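PDB 5NMP: isatin hydrolase from Ralstonia solanacearum, which probably hydrolyses the cyclic amide bond of isatin to give isatinate, using a bound manganese ion. Local coordinates for residues H173-T178 and V196-T201. Residues are numbered along the deposited sequence; the frame is centred on the assembly and turned at random.
Sequences HTPGPT and VETINT
Thr174 meets Thr198 where two segments of the cyclase-family fold make a buried contact. Residues 173-178 carry the short strand 176-177. Residues 196-201 form the loop that leaves the central-sheet strand 193-195 and passes near the manganese site. The touching groups are few. Thr198 CG2 lies 4.2 Å from Thr174 CB, a loose methyl contact. The same methyl comes near the ring carbon CD of Pro175, 4.4 Å from Thr198 CG2. Thr198 sets its CG2 anti to the carbonyl carbon, and chi1 of 50° turns OG1 back over its own loop. There OG1 donates to Asn200 O at 2.7 Å. The C=O...O angle is 141°, and the donor stands 28° from the carbonyl plane. This bond ties the loop to itself, while CG2 meets the other segment. Trp154 touches both threonines. CB of Thr201 points away from residues 173-178, and its side chain lies close to those of Gln228 and Asp82; Asp82 binds the manganese. Its backbone carbonyl reaches toward residues 173-178, and Pro177 CD packs 3.5 Å from Thr201 O. One water joins the two backbones, donating to Pro175 O and to Thr201 O, each at 3.0 Å.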
loop_
_atom_site.group_PDB
_atom_site.type_symbol
_atom_site.label_atom_id
_atom_site.label_comp_id
_atom_site.label_asym_id
_atom_site.label_seq_id
_atom_site.Cartn_x
_atom_site.Cartn_y
_atom_site.Cartn_z
ATOM N N HIS A 173 12.644 -23.071 -13.277
ATOM C CA HIS A 173 11.646 -23.584 -14.206
ATOM C C HIS A 173 10.241 -23.156 -13.797
ATOM O O HIS A 173 9.554 -23.852 -13.054
ATOM C CB HIS A 173 11.743 -25.106 -14.301
ATOM C CG HIS A 173 12.968 -25.582 -15.019
ATOM N ND1 HIS A 173 12.959 -25.940 -16.351
ATOM C CD2 HIS A 173 14.245 -25.737 -14.597
ATOM C CE1 HIS A 173 14.175 -26.305 -16.715
ATOM N NE2 HIS A 173 14.974 -26.191 -15.670
ATOM N N THR A 174 9.826 -21.994 -14.291
ATOM C CA THR A 174 8.524 -21.423 -13.968
ATOM C C THR A 174 7.820 -20.967 -15.249
ATOM O O THR A 174 8.479 -20.656 -16.243
ATOM C CB THR A 174 8.664 -20.237 -12.990
ATOM O OG1 THR A 174 9.536 -19.251 -13.552
ATOM C CG2 THR A 174 9.241 -20.702 -11.662
ATOM N N PRO A 175 6.476 -20.942 -15.241
ATOM C CA PRO A 175 5.738 -20.556 -16.449
ATOM C C PRO A 175 5.834 -19.061 -16.751
ATOM O O PRO A 175 6.257 -18.288 -15.892
ATOM C CB PRO A 175 4.297 -20.959 -16.120
ATOM C CG PRO A 175 4.227 -20.920 -14.639
ATOM C CD PRO A 175 5.574 -21.365 -14.155
ATOM N N GLY A 176 5.449 -18.666 -17.961
ATOM C CA GLY A 176 5.538 -17.276 -18.377
ATOM C C GLY A 176 5.122 -17.060 -19.822
ATOM O O GLY A 176 4.850 -18.021 -20.541
ATOM N N PRO A 177 5.068 -15.793 -20.258
ATOM C CA PRO A 177 4.633 -15.459 -21.618
ATOM C C PRO A 177 5.755 -15.545 -22.647
ATOM O O PRO A 177 6.920 -15.334 -22.313
ATOM C CB PRO A 177 4.148 -14.017 -21.475
ATOM C CG PRO A 177 5.030 -13.448 -20.406
ATOM C CD PRO A 177 5.316 -14.585 -19.446
ATOM N N THR A 178 5.400 -15.857 -23.887
ATOM C CA THR A 178 6.351 -15.786 -24.987
ATOM C C THR A 178 6.596 -14.328 -25.342
ATOM O O THR A 178 5.838 -13.450 -24.926
ATOM C CB THR A 178 5.850 -16.527 -26.236
ATOM O OG1 THR A 178 4.784 -15.780 -26.840
ATOM C CG2 THR A 178 5.361 -17.919 -25.873
ATOM N N VAL A 196 1.737 -11.778 -11.816
ATOM C CA VAL A 196 1.960 -13.218 -11.695
ATOM C C VAL A 196 1.920 -13.713 -10.244
ATOM O O VAL A 196 1.889 -12.919 -9.307
ATOM C CB VAL A 196 3.313 -13.618 -12.320
ATOM C CG1 VAL A 196 3.330 -13.289 -13.803
ATOM C CG2 VAL A 196 4.456 -12.915 -11.602
ATOM N N GLU A 197 1.922 -15.031 -10.070
ATOM C CA GLU A 197 1.984 -15.636 -8.741
ATOM C C GLU A 197 3.403 -16.090 -8.412
ATOM O O GLU A 197 3.701 -16.469 -7.279
ATOM C CB GLU A 197 1.032 -16.827 -8.639
ATOM C CG GLU A 197 -0.406 -16.523 -9.013
ATOM C CD GLU A 197 -1.335 -17.697 -8.756
ATOM O OE1 GLU A 197 -2.286 -17.885 -9.540
ATOM O OE2 GLU A 197 -1.117 -18.431 -7.767
ATOM N N THR A 198 4.273 -16.057 -9.414
ATOM C CA THR A 198 5.656 -16.483 -9.246
ATOM C C THR A 198 6.546 -15.328 -8.797
ATOM O O THR A 198 6.089 -14.195 -8.667
ATOM C CB THR A 198 6.224 -17.077 -10.552
ATOM O OG1 THR A 198 5.955 -16.185 -11.639
ATOM C CG2 THR A 198 5.592 -18.423 -10.850
ATOM N N ILE A 199 7.821 -15.631 -8.569
ATOM C CA ILE A 199 8.802 -14.635 -8.155
ATOM C C ILE A 199 9.365 -13.899 -9.376
ATOM O O ILE A 199 10.240 -13.044 -9.255
ATOM C CB ILE A 199 9.953 -15.294 -7.351
ATOM C CG1 ILE A 199 10.728 -14.265 -6.521
ATOM C CG2 ILE A 199 10.893 -16.039 -8.284
ATOM C CD1 ILE A 199 9.891 -13.506 -5.531
ATOM N N ASN A 200 8.853 -14.230 -10.557
ATOM C CA ASN A 200 9.305 -13.597 -11.794
ATOM C C ASN A 200 8.151 -13.460 -12.788
ATOM O O ASN A 200 7.386 -14.403 -12.981
ATOM C CB ASN A 200 10.454 -14.406 -12.407
ATOM C CG ASN A 200 11.206 -13.646 -13.492
ATOM O OD1 ASN A 200 10.728 -12.639 -14.015
ATOM N ND2 ASN A 200 12.391 -14.139 -13.842
ATOM N N THR A 201 8.011 -12.291 -13.412
ATOM C CA THR A 201 6.957 -12.104 -14.412
ATOM C C THR A 201 7.294 -12.868 -15.680
ATOM O O THR A 201 6.407 -13.246 -16.442
ATOM C CB THR A 201 6.732 -10.623 -14.776
ATOM O OG1 THR A 201 7.964 -10.047 -15.227
ATOM C CG2 THR A 201 6.206 -9.845 -13.580
HETATM O O HOH W 1 4.881 -15.674 -15.460
#